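Local coordinates for ATP-dependent Clp protease adapter protein ClpS 2 (Agrobacterium tumefaciens, PDB 4YJM) that probably modulates the specificity of ATP-dependent protein degradation by ClpAP, acting as an N-degron adaptor that binds the N-terminal domain of the chaperone ClpA, at residues K44-M49 and K82-L87; M59-H62 and S66-V69. All coordinates share one frame; numbering follows the deposited sequence.

Contact 1. Residues K44-M49 and K82-L87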
ATOM      1  N   LYS A  44       0.150   3.495  -8.599  1.00 26.63           N
ATOM      2  CA  LYS A  44       0.354   3.166  -9.993  1.00 30.91           C
ATOM      3  C   LYS A  44       1.793   2.635 -10.211  1.00 34.30           C
ATOM      4  O   LYS A  44       2.004   1.624 -10.907  1.00 32.19           O
ATOM      5  CB  LYS A  44       0.078   4.391 -10.886  1.00 32.83           C
ATOM      6  CG  LYS A  44       0.247   4.142 -12.390  1.00 55.13           C
ATOM      7  CD  LYS A  44      -0.721   3.071 -12.899  1.00 94.24           C
ATOM      8  CE  LYS A  44      -0.769   3.033 -14.418  1.00124.93           C
ATOM      9  NZ  LYS A  44      -1.882   2.179 -14.919  1.00144.92           N
ATOM     10  N   ALA A  45       2.778   3.333  -9.662  1.00 30.53           N
ATOM     11  CA  ALA A  45       4.186   3.016  -9.962  1.00 34.05           C
ATOM     12  C   ALA A  45       4.609   1.668  -9.360  1.00 28.42           C
ATOM     13  O   ALA A  45       5.295   0.898 -10.001  1.00 31.09           O
ATOM     14  CB  ALA A  45       5.104   4.106  -9.446  1.00 32.50           C
ATOM     15  N   VAL A  46       4.217   1.435  -8.119  1.00 23.40           N
ATOM     16  CA  VAL A  46       4.688   0.284  -7.325  1.00 22.34           C
ATOM     17  C   VAL A  46       3.785  -0.933  -7.544  1.00 35.47           C
ATOM     18  O   VAL A  46       4.284  -2.048  -7.628  1.00 27.12           O
ATOM     19  CB  VAL A  46       4.776   0.636  -5.847  1.00 24.54           C
ATOM     20  CG1 VAL A  46       5.222  -0.591  -4.992  1.00 30.20           C
ATOM     21  CG2 VAL A  46       5.782   1.819  -5.636  1.00 29.55           C
ATOM     22  N   PHE A  47       2.479  -0.720  -7.686  1.00 29.88           N
ATOM     23  CA  PHE A  47       1.529  -1.844  -7.735  1.00 32.83           C
ATOM     24  C   PHE A  47       0.761  -1.944  -9.052  1.00 32.34           C
ATOM     25  O   PHE A  47      -0.106  -2.810  -9.205  1.00 36.10           O
ATOM     26  CB  PHE A  47       0.544  -1.744  -6.558  1.00 24.55           C
ATOM     27  CG  PHE A  47       1.190  -1.723  -5.231  1.00 25.93           C
ATOM     28  CD1 PHE A  47       1.573  -2.903  -4.620  1.00 27.31           C
ATOM     29  CD2 PHE A  47       1.411  -0.536  -4.571  1.00 23.29           C
ATOM     30  CE1 PHE A  47       2.142  -2.898  -3.412  1.00 23.92           C
ATOM     31  CE2 PHE A  47       2.013  -0.522  -3.333  1.00 24.56           C
ATOM     32  CZ  PHE A  47       2.364  -1.705  -2.733  1.00 30.77           C
ATOM     33  N   ARG A  48       1.073  -1.081 -10.012  1.00 25.39           N
ATOM     34  CA  ARG A  48       0.439  -1.099 -11.318  1.00 33.70           C
ATOM     35  C   ARG A  48      -1.080  -0.873 -11.206  1.00 38.39           C
ATOM     36  O   ARG A  48      -1.835  -1.280 -12.079  1.00 33.48           O
ATOM     37  CB  ARG A  48       0.755  -2.422 -12.038  1.00 39.68           C
ATOM     38  CG  ARG A  48       2.270  -2.674 -12.219  1.00 71.50           C
ATOM     39  CD  ARG A  48       2.574  -4.006 -12.907  1.00123.45           C
ATOM     40  NE  ARG A  48       1.975  -4.090 -14.235  1.00154.53           N
ATOM     41  CZ  ARG A  48       1.793  -5.220 -14.910  1.00161.85           C
ATOM     42  NH1 ARG A  48       2.160  -6.382 -14.388  1.00177.12           N
ATOM     43  NH2 ARG A  48       1.235  -5.187 -16.112  1.00179.58           N
ATOM     44  N   MET A  49      -1.516  -0.203 -10.145  1.00 41.20           N
ATOM     45  CA  MET A  49      -2.942  -0.064  -9.842  1.00 44.78           C
ATOM     46  C   MET A  49      -3.548   1.164 -10.544  1.00 42.60           C
ATOM     47  O   MET A  49      -2.952   2.246 -10.563  1.00 46.83           O
ATOM     48  CB  MET A  49      -3.118  -0.008  -8.309  1.00 38.51           C
ATOM     49  CG  MET A  49      -4.528   0.066  -7.858  1.00 39.28           C
ATOM     50  SD  MET A  49      -4.572  -0.035  -6.082  1.00 40.63           S
ATOM     51  CE  MET A  49      -4.377  -1.825  -5.865  1.00 41.83           C
ATOM     52  N   LYS A  82       7.932  -1.567   1.395  1.00 27.68           N
ATOM     53  CA  LYS A  82       9.025  -0.657   1.724  1.00 27.57           C
ATOM     54  C   LYS A  82       9.290   0.360   0.585  1.00 29.68           C
ATOM     55  O   LYS A  82       9.553   1.520   0.855  1.00 27.25           O
ATOM     56  CB  LYS A  82      10.299  -1.413   2.030  1.00 31.54           C
ATOM     57  CG  LYS A  82      11.543  -0.498   2.199  1.00 31.70           C
ATOM     58  CD  LYS A  82      12.658  -1.174   2.961  1.00 51.94           C
ATOM     59  CE  LYS A  82      13.800  -0.198   3.267  1.00 60.65           C
ATOM     60  NZ  LYS A  82      14.471   0.253   2.027  1.00 59.24           N
ATOM     61  N   GLU A  83       9.214  -0.060  -0.677  1.00 25.88           N
ATOM     62  CA  GLU A  83       9.446   0.882  -1.787  1.00 30.54           C
ATOM     63  C   GLU A  83       8.386   1.964  -1.798  1.00 34.01           C
ATOM     64  O   GLU A  83       8.702   3.156  -1.995  1.00 32.58           O
ATOM     65  CB  GLU A  83       9.467   0.158  -3.151  1.00 25.86           C
ATOM     66  CG  GLU A  83      10.730  -0.663  -3.347  1.00 41.81           C
ATOM     67  CD  GLU A  83      10.751  -1.400  -4.698  1.00 55.61           C
ATOM     68  OE1 GLU A  83       9.730  -1.348  -5.410  1.00 55.22           O
ATOM     69  OE2 GLU A  83      11.777  -2.028  -5.023  1.00 77.24           O
ATOM     70  N   ALA A  84       7.138   1.563  -1.567  1.00 26.08           N
ATOM     71  CA  ALA A  84       6.025   2.507  -1.617  1.00 27.22           C
ATOM     72  C   ALA A  84       6.081   3.472  -0.419  1.00 39.34           C
ATOM     73  O   ALA A  84       5.896   4.684  -0.543  1.00 29.31           O
ATOM     74  CB  ALA A  84       4.724   1.770  -1.647  1.00 25.37           C
ATOM     75  N   THR A  85       6.367   2.936   0.749  1.00 26.72           N
ATOM     76  CA  THR A  85       6.583   3.787   1.912  1.00 26.00           C
ATOM     77  C   THR A  85       7.734   4.772   1.732  1.00 33.35           C
ATOM     78  O   THR A  85       7.647   5.915   2.186  1.00 32.70           O
ATOM     79  CB  THR A  85       6.863   2.953   3.159  1.00 28.27           C
ATOM     80  OG1 THR A  85       5.732   2.121   3.463  1.00 29.21           O
ATOM     81  CG2 THR A  85       7.149   3.824   4.333  1.00 29.77           C
ATOM     82  N   ASP A  86       8.843   4.304   1.157  1.00 27.95           N
ATOM     83  CA  ASP A  86      10.017   5.134   1.001  1.00 30.39           C
ATOM     84  C   ASP A  86       9.713   6.335   0.098  1.00 32.53           C
ATOM     85  O   ASP A  86      10.276   7.399   0.273  1.00 32.99           O
ATOM     86  CB  ASP A  86      11.209   4.349   0.392  1.00 39.04           C
ATOM     87  CG  ASP A  86      11.946   3.437   1.409  1.00 40.23           C
ATOM     88  OD1 ASP A  86      11.706   3.574   2.632  1.00 42.63           O
ATOM     89  OD2 ASP A  86      12.744   2.582   0.963  1.00 48.33           O
ATOM     90  N   LEU A  87       8.858   6.145  -0.891  1.00 30.29           N
ATOM     91  CA  LEU A  87       8.551   7.257  -1.782  1.00 32.92           C
ATOM     92  C   LEU A  87       7.907   8.395  -0.968  1.00 33.83           C
ATOM     93  O   LEU A  87       8.242   9.579  -1.145  1.00 34.27           O
ATOM     94  CB  LEU A  87       7.645   6.776  -2.913  1.00 27.37           C
ATOM     95  CG  LEU A  87       8.329   5.960  -4.028  1.00 25.67           C
ATOM     96  CD1 LEU A  87       7.293   5.191  -4.824  1.00 27.27           C
ATOM     97  CD2 LEU A  87       9.164   6.920  -4.915  1.00 28.08           C
TER
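Val46 projects toward helix 74-91 and meets it with both of its methyl groups. Val46 CG2 lies 4.1 Å from Ala84 CA and 3.8 Å from Leu87 CD1. Val46 CG1, on the Phe47 side, stands 4.1 Å from Ala84 CB. This division follows from chi1 of Val46 (178°). CG1 is opposite the backbone N, and CG2 is tucked beside it. The side chains of Val46 and Leu87 run past each other in opposite directions, so the leucine meets the valine alongside rather than head on.

Phe47 joins from the flank. Its CB does not point at the other helix, but the ring swings in far enough for Phe47 CE2 to lie 3.9 Å from Ala84 CB. The methyl approaches the ring obliquely. On one face of the Phe47 ring sits CG1 of the preceding Val46, 3.6 Å above the plane and shifted toward the rim. The Ala84 methyl therefore touches both Phe47 and Val46 CG1. The ring also rests on Val70 of strand 66-73.

Helix 36-47 ends here: Arg48 leaves helical geometry with a positive phi of 61°. No hydrogen bond joins residues 44-49 to 82-87. A polar link lies one turn earlier on helix 74-91, where Lys80 NZ bonds to Val46 O. On the side of helix 74-91 turned from the valine, Lys82 NZ forms a salt bridge, 3.1 Å long, to the syn lone pair of Asp86 OD2. Thr85 OG1 bonds to Ala81 O and Phe97 N, which ties this helix to strand 97-101. The chemistry between the two segments is thus apolar: the short side chain of Ala84 allows Val46 CA and Ala84 CA to come within 6.3 Å, while the polar bonds sit around them.

Contact 2. Residues M59-H62 and S66-V69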
ATOM      1  N   MET A  59     -10.477   5.427  -0.186  1.00 47.33           N
ATOM      2  CA  MET A  59     -11.749   5.532   0.510  1.00 69.66           C
ATOM      3  C   MET A  59     -11.855   4.455   1.572  1.00 57.25           C
ATOM      4  O   MET A  59     -12.340   4.709   2.667  1.00 45.08           O
ATOM      5  CB  MET A  59     -12.925   5.413  -0.458  1.00118.52           C
ATOM      6  CG  MET A  59     -13.195   6.658  -1.275  1.00134.39           C
ATOM      7  SD  MET A  59     -14.661   6.462  -2.302  1.00121.51           S
ATOM      8  CE  MET A  59     -15.946   6.308  -1.061  1.00175.66           C
ATOM      9  N   THR A  60     -11.385   3.252   1.260  1.00 62.35           N
ATOM     10  CA  THR A  60     -11.462   2.157   2.219  1.00 60.59           C
ATOM     11  C   THR A  60     -10.566   2.457   3.420  1.00 49.84           C
ATOM     12  O   THR A  60     -10.966   2.240   4.572  1.00 51.00           O
ATOM     13  CB  THR A  60     -11.053   0.800   1.586  1.00 62.67           C
ATOM     14  OG1 THR A  60     -11.986   0.457   0.556  1.00 54.20           O
ATOM     15  CG2 THR A  60     -11.046  -0.315   2.617  1.00 98.28           C
ATOM     16  N   ALA A  61      -9.361   2.943   3.139  1.00 43.10           N
ATOM     17  CA  ALA A  61      -8.396   3.216   4.187  1.00 42.48           C
ATOM     18  C   ALA A  61      -8.942   4.341   5.084  1.00 49.92           C
ATOM     19  O   ALA A  61      -8.854   4.266   6.311  1.00 45.58           O
ATOM     20  CB  ALA A  61      -7.036   3.589   3.581  1.00 30.57           C
ATOM     21  N   HIS A  62      -9.542   5.354   4.467  1.00 59.49           N
ATOM     22  CA  HIS A  62     -10.170   6.449   5.218  1.00 54.32           C
ATOM     23  C   HIS A  62     -11.323   5.947   6.104  1.00 49.36           C
ATOM     24  O   HIS A  62     -11.524   6.421   7.230  1.00 49.30           O
ATOM     25  CB  HIS A  62     -10.687   7.513   4.268  1.00 83.55           C
ATOM     26  CG  HIS A  62     -11.300   8.676   4.977  1.00134.75           C
ATOM     27  ND1 HIS A  62     -10.547   9.659   5.574  1.00139.40           N
ATOM     28  CD2 HIS A  62     -12.593   8.984   5.223  1.00145.75           C
ATOM     29  CE1 HIS A  62     -11.351  10.543   6.140  1.00168.99           C
ATOM     30  NE2 HIS A  62     -12.598  10.155   5.942  1.00159.50           N
ATOM     31  N   SER A  66      -7.165   1.253   7.297  1.00 35.74           N
ATOM     32  CA  SER A  66      -6.259   0.625   6.333  1.00 37.23           C
ATOM     33  C   SER A  66      -7.025  -0.056   5.195  1.00 37.57           C
ATOM     34  O   SER A  66      -8.217  -0.275   5.330  1.00 40.69           O
ATOM     35  CB  SER A  66      -5.399  -0.414   7.031  1.00 38.17           C
ATOM     36  OG  SER A  66      -6.238  -1.400   7.611  1.00 38.41           O
ATOM     37  N   ALA A  67      -6.324  -0.428   4.116  1.00 32.63           N
ATOM     38  CA  ALA A  67      -6.925  -1.120   2.963  1.00 36.16           C
ATOM     39  C   ALA A  67      -5.927  -2.067   2.310  1.00 24.86           C
ATOM     40  O   ALA A  67      -4.750  -1.729   2.202  1.00 24.70           O
ATOM     41  CB  ALA A  67      -7.404  -0.123   1.933  1.00 39.34           C
ATOM     42  N   VAL A  68      -6.392  -3.259   1.897  1.00 29.49           N
ATOM     43  CA  VAL A  68      -5.517  -4.220   1.230  1.00 26.92           C
ATOM     44  C   VAL A  68      -5.236  -3.774  -0.177  1.00 30.63           C
ATOM     45  O   VAL A  68      -6.161  -3.459  -0.924  1.00 28.85           O
ATOM     46  CB  VAL A  68      -6.137  -5.645   1.186  1.00 24.65           C
ATOM     47  CG1 VAL A  68      -5.164  -6.635   0.511  1.00 23.99           C
ATOM     48  CG2 VAL A  68      -6.455  -6.125   2.606  1.00 35.01           C
ATOM     49  N   VAL A  69      -3.968  -3.819  -0.553  1.00 24.01           N
ATOM     50  CA  VAL A  69      -3.509  -3.446  -1.900  1.00 27.16           C
ATOM     51  C   VAL A  69      -3.305  -4.672  -2.780  1.00 24.57           C
ATOM     52  O   VAL A  69      -3.820  -4.749  -3.892  1.00 27.00           O
ATOM     53  CB  VAL A  69      -2.199  -2.643  -1.816  1.00 30.85           C
ATOM     54  CG1 VAL A  69      -1.701  -2.228  -3.212  1.00 26.48           C
ATOM     55  CG2 VAL A  69      -2.445  -1.412  -0.999  1.00 30.54           C
TER
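Thr60 has chi1 near -64°, which places CG2 opposite its own backbone N and aims this methyl at Ala67. The same rotation sets OG1 beside the backbone N, where it bonds to Arg56 O one turn back in the helix. The hydroxyl is thus satisfied within helix 51-64, and the carbon side of the threonine serves the contact. Thr60 CG2 comes within 3.7 Å of Ala67 CB and 3.9 Å of Ser66 O.

Ala67 points its methyl at the helix. This methyl is shared by two consecutive helical residues, Thr60 and Ala61, with Ala61 CB 4.1 Å from Ala67 CB. Ala61 CB also lies 4.0 Å from the carbonyl carbon of Ser66.

Ser66 contributes backbone here. Its CB points away from the helix, and its side chain touches Met27 and Leu29 of strand 23-29. The backbones come near, with Ala61 and Ser66 CA atoms 4.0 Å apart, yet no hydrogen bond joins the two segments.

Ala67 pairs through its backbone with Leu28, and Val69 with Val26, so strand 66-73 is held in the sheet while one side receives the helix. This is an alpha-beta unit of the ClpS fold, in which helix 51-64 leads by a short connection into strand 66-73 at the edge of the three-stranded antiparallel sheet.

Overall arrangement
Contact 1 and contact 2 have centres about 15 Å apart and lie on opposite sides of the chain's centre. Along the chain, contact 2 is nested inside the loop that contact 1 closes. Contact 1 joins helix 36-47 to helix 74-91, and contact 2 joins helix 51-64 to the start of strand 66-73. The two contacts also touch directly through Val69: Phe47 CG is 3.6 Å from Val69 CG1, and Met49 CE is 3.6 Å from Val69 O. Strand 66-73 thus takes part in contact 2 and touches the Phe47 ring of contact 1. The structure is the apo form, and neither contact involves a bound ligand.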